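Local coordinates for protein glutamate receptor IIB (PDB 4WXJ) that binds the neurotransmitter glutamate through the ligand-binding domain described here and probably works as a postsynaptic, kainate-type glutamate-gated ion channel, at residues V63-G69 / D79-Q84. Residues are numbered along the deposited sequence; the frame is centred on the assembly and turned at random.
With GLU (glutamic acid), chain C.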
ATOM      1  N   VAL A  63       5.895  -9.918  -8.382  1.00 31.03           N
ATOM      2  CA  VAL A  63       6.537 -10.892  -7.504  1.00 30.70           C
ATOM      3  C   VAL A  63       5.668 -12.128  -7.288  1.00 28.14           C
ATOM      4  O   VAL A  63       4.439 -12.042  -7.255  1.00 25.13           O
ATOM      5  CB  VAL A  63       6.884 -10.268  -6.132  1.00 33.62           C
ATOM      6  CG1 VAL A  63       7.852  -9.114  -6.313  1.00 33.95           C
ATOM      7  CG2 VAL A  63       5.626  -9.806  -5.407  1.00 25.30           C
ATOM      8  N   ARG A  64       6.326 -13.274  -7.133  1.00 24.06           N
ATOM      9  CA  ARG A  64       5.649 -14.565  -7.059  1.00 27.50           C
ATOM     10  C   ARG A  64       4.672 -14.659  -5.888  1.00 25.27           C
ATOM     11  O   ARG A  64       3.529 -15.082  -6.066  1.00 26.99           O
ATOM     12  CB  ARG A  64       6.687 -15.688  -6.962  1.00 46.72           C
ATOM     13  CG  ARG A  64       6.115 -17.088  -7.121  1.00 68.16           C
ATOM     14  CD  ARG A  64       7.224 -18.118  -7.283  1.00 83.08           C
ATOM     15  NE  ARG A  64       6.707 -19.460  -7.536  1.00 92.90           N
ATOM     16  CZ  ARG A  64       7.462 -20.506  -7.857  1.00100.84           C
ATOM     17  NH1 ARG A  64       8.777 -20.374  -7.970  1.00103.02           N
ATOM     18  NH2 ARG A  64       6.903 -21.689  -8.069  1.00104.92           N
ATOM     19  N   ASP A  65       5.119 -14.269  -4.696  1.00 23.96           N
ATOM     20  CA  ASP A  65       4.278 -14.356  -3.503  1.00 32.16           C
ATOM     21  C   ASP A  65       3.252 -13.221  -3.424  1.00 26.51           C
ATOM     22  O   ASP A  65       2.372 -13.232  -2.563  1.00 30.84           O
ATOM     23  CB  ASP A  65       5.143 -14.365  -2.234  1.00 39.22           C
ATOM     24  CG  ASP A  65       6.087 -13.171  -2.148  1.00 39.89           C
ATOM     25  OD1 ASP A  65       5.898 -12.189  -2.898  1.00 33.61           O
ATOM     26  OD2 ASP A  65       7.021 -13.215  -1.319  1.00 29.37           O
ATOM     27  N   ASN A  66       3.376 -12.249  -4.326  1.00 24.04           N
ATOM     28  CA  ASN A  66       2.485 -11.086  -4.375  1.00 23.01           C
ATOM     29  C   ASN A  66       2.417 -10.311  -3.060  1.00 23.80           C
ATOM     30  O   ASN A  66       1.382  -9.729  -2.730  1.00 21.67           O
ATOM     31  CB  ASN A  66       1.074 -11.519  -4.785  1.00 23.93           C
ATOM     32  CG  ASN A  66       0.265 -10.379  -5.391  1.00 22.43           C
ATOM     33  OD1 ASN A  66       0.643  -9.816  -6.417  1.00 19.73           O
ATOM     34  ND2 ASN A  66      -0.858 -10.045  -4.762  1.00 27.94           N
ATOM     35  N   LYS A  67       3.521 -10.295  -2.317  1.00 24.18           N
ATOM     36  CA  LYS A  67       3.583  -9.575  -1.047  1.00 23.77           C
ATOM     37  C   LYS A  67       4.274  -8.223  -1.197  1.00 21.28           C
ATOM     38  O   LYS A  67       5.086  -8.022  -2.102  1.00 16.55           O
ATOM     39  CB  LYS A  67       4.310 -10.415   0.006  1.00 25.71           C
ATOM     40  CG  LYS A  67       3.564 -11.673   0.414  1.00 37.35           C
ATOM     41  CD  LYS A  67       4.261 -12.370   1.570  1.00 57.46           C
ATOM     42  CE  LYS A  67       3.501 -13.605   2.022  1.00 66.08           C
ATOM     43  NZ  LYS A  67       4.093 -14.199   3.253  1.00 68.08           N
ATOM     44  N   TYR A  68       3.941  -7.293  -0.304  1.00 24.19           N
ATOM     45  CA  TYR A  68       4.603  -5.995  -0.269  1.00 18.19           C
ATOM     46  C   TYR A  68       6.065  -6.167   0.128  1.00 21.81           C
ATOM     47  O   TYR A  68       6.972  -5.801  -0.620  1.00 23.34           O
ATOM     48  CB  TYR A  68       3.913  -5.052   0.721  1.00 13.54           C
ATOM     49  CG  TYR A  68       2.537  -4.576   0.311  1.00 13.44           C
ATOM     50  CD1 TYR A  68       1.405  -5.324   0.603  1.00 20.93           C
ATOM     51  CD2 TYR A  68       2.369  -3.364  -0.344  1.00 15.03           C
ATOM     52  CE1 TYR A  68       0.143  -4.884   0.242  1.00 16.50           C
ATOM     53  CE2 TYR A  68       1.111  -2.914  -0.710  1.00 16.51           C
ATOM     54  CZ  TYR A  68       0.003  -3.680  -0.414  1.00 21.73           C
ATOM     55  OH  TYR A  68      -1.248  -3.239  -0.774  1.00 18.47           O
ATOM     56  N   GLY A  69       6.274  -6.727   1.316  1.00 26.17           N
ATOM     57  CA  GLY A  69       7.605  -6.930   1.854  1.00 24.35           C
ATOM     58  C   GLY A  69       7.660  -6.675   3.348  1.00 20.03           C
ATOM     59  O   GLY A  69       7.455  -5.549   3.805  1.00 23.29           O
ATOM     60  N   ASP A  79      10.441 -10.820   2.306  1.00 30.19           N
ATOM     61  CA  ASP A  79       9.652 -11.360   1.205  1.00 29.51           C
ATOM     62  C   ASP A  79       9.168 -10.235   0.292  1.00 31.07           C
ATOM     63  O   ASP A  79       9.571  -9.082   0.448  1.00 25.85           O
ATOM     64  CB  ASP A  79       8.462 -12.167   1.741  1.00 32.83           C
ATOM     65  CG  ASP A  79       7.596 -11.375   2.713  1.00 34.95           C
ATOM     66  OD1 ASP A  79       7.689 -10.129   2.741  1.00 32.04           O
ATOM     67  OD2 ASP A  79       6.810 -12.003   3.453  1.00 35.26           O
ATOM     68  N   GLY A  80       8.315 -10.581  -0.665  1.00 32.08           N
ATOM     69  CA  GLY A  80       7.671  -9.596  -1.515  1.00 28.51           C
ATOM     70  C   GLY A  80       8.622  -8.770  -2.359  1.00 33.88           C
ATOM     71  O   GLY A  80       9.713  -9.220  -2.718  1.00 23.51           O
ATOM     72  N   ILE A  81       8.196  -7.549  -2.672  1.00 24.20           N
ATOM     73  CA  ILE A  81       8.962  -6.648  -3.522  1.00 20.28           C
ATOM     74  C   ILE A  81      10.314  -6.311  -2.906  1.00 18.02           C
ATOM     75  O   ILE A  81      11.319  -6.230  -3.613  1.00 22.18           O
ATOM     76  CB  ILE A  81       8.187  -5.338  -3.786  1.00 18.56           C
ATOM     77  CG1 ILE A  81       6.863  -5.643  -4.492  1.00 22.39           C
ATOM     78  CG2 ILE A  81       9.031  -4.374  -4.621  1.00 23.42           C
ATOM     79  CD1 ILE A  81       5.940  -4.449  -4.638  1.00 26.41           C
ATOM     80  N   ILE A  82      10.332  -6.106  -1.594  1.00 21.19           N
ATOM     81  CA  ILE A  82      11.560  -5.748  -0.896  1.00 19.42           C
ATOM     82  C   ILE A  82      12.625  -6.832  -1.071  1.00 23.14           C
ATOM     83  O   ILE A  82      13.803  -6.527  -1.253  1.00 25.87           O
ATOM     84  CB  ILE A  82      11.305  -5.519   0.609  1.00 27.02           C
ATOM     85  CG1 ILE A  82      10.259  -4.420   0.819  1.00 28.59           C
ATOM     86  CG2 ILE A  82      12.600  -5.159   1.329  1.00 30.37           C
ATOM     87  CD1 ILE A  82      10.661  -3.054   0.281  1.00 19.80           C
ATOM     88  N   ARG A  83      12.208  -8.095  -1.020  1.00 31.04           N
ATOM     89  CA  ARG A  83      13.140  -9.212  -1.167  1.00 32.17           C
ATOM     90  C   ARG A  83      13.807  -9.213  -2.542  1.00 28.31           C
ATOM     91  O   ARG A  83      15.016  -9.423  -2.650  1.00 30.68           O
ATOM     92  CB  ARG A  83      12.423 -10.545  -0.935  1.00 38.97           C
ATOM     93  CG  ARG A  83      13.312 -11.779  -1.088  1.00 37.05           C
ATOM     94  CD  ARG A  83      14.496 -11.751  -0.130  1.00 44.25           C
ATOM     95  NE  ARG A  83      15.346 -12.935  -0.260  1.00 38.12           N
ATOM     96  CZ  ARG A  83      15.113 -14.102   0.334  1.00 41.39           C
ATOM     97  NH1 ARG A  83      14.047 -14.267   1.108  1.00 41.05           N
ATOM     98  NH2 ARG A  83      15.950 -15.114   0.150  1.00 46.72           N
ATOM     99  N   GLN A  84      13.021  -8.975  -3.588  1.00 29.45           N
ATOM    100  CA  GLN A  84      13.543  -8.968  -4.952  1.00 27.91           C
ATOM    101  C   GLN A  84      14.592  -7.877  -5.151  1.00 35.15           C
ATOM    102  O   GLN A  84      15.510  -8.029  -5.957  1.00 38.83           O
ATOM    103  CB  GLN A  84      12.408  -8.781  -5.959  1.00 27.58           C
ATOM    104  CG  GLN A  84      11.374  -9.885  -5.934  1.00 36.35           C
ATOM    105  CD  GLN A  84      11.982 -11.251  -6.171  1.00 46.25           C
ATOM    106  OE1 GLN A  84      12.679 -11.468  -7.162  1.00 45.24           O
ATOM    107  NE2 GLN A  84      11.734 -12.179  -5.254  1.00 39.94           N
TER
HETATM  108  N   GLU C 301       1.137   0.290   1.656  1.00 15.97           N
HETATM  109  CA  GLU C 301       1.271  -0.695   2.764  1.00 13.27           C
HETATM  110  C   GLU C 301       2.668  -1.304   2.766  1.00 20.41           C
HETATM  111  O   GLU C 301       3.544  -0.853   2.026  1.00 17.46           O
HETATM  112  CB  GLU C 301       0.211  -1.786   2.633  1.00 14.41           C
HETATM  113  CG  GLU C 301      -1.201  -1.336   2.975  1.00 19.12           C
HETATM  114  CD  GLU C 301      -1.486  -1.309   4.472  1.00 17.37           C
HETATM  115  OE1 GLU C 301      -2.551  -0.785   4.858  1.00 22.62           O
HETATM  116  OE2 GLU C 301      -0.657  -1.812   5.263  1.00 22.59           O
HETATM  117  OXT GLU C 301       2.959  -2.249   3.503  1.00 18.23           O
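One carboxylate does two jobs where the loop between strands 57-62 and 71-72 packs on helix 80-86 of the ligand-binding domain. With chi1 near +60° the Asp-65 side chain folds back over its own loop, so that OD1 accepts the backbone N of Lys-67 (3.1 Å), closing an Asx turn, while OD2 reaches across to the N of Gly-80 at 3.0 Å. The next amide, Ile-81 N, donates to Lys-67 O (3.2 Å) and more weakly to Tyr-68 O (3.0 Å). Gly-80 and Gly-69 are glycines for steric reasons: a CB on Gly-80 would strike Lys-67 O, and one on Gly-69 would run into CG1 of Ile-82.

Lys-67, extended in its outer three torsions, lays its methylenes beside Asp-79 and forms a salt bridge, NZ to OD2 at 3.5 Å, whose hydrogen bond is weak; Asp-79 OD1 serves Ser-70 N instead. Val-63 (chi1 m) packs CG1 against CG1 of Ile-81 (4.0 Å), both branched and apolar as suits this buried spot, and against the aliphatic CG of Gln-84 (3.6 Å).

Tyr-68 turns away from the helix: CB of the bound glutamate lies over one ring face, 3.6 Å from Tyr-68 CZ, and the hydroxyl is hydrogen-bonded to Asp-96. Gly-69 O accepts from Arg-103, itself a glutamate ligand. Carboxylate and carbonyl acceptors for two backbone NH groups thus anchor the loop, consistent with positioning Tyr-68 in the agonist pocket.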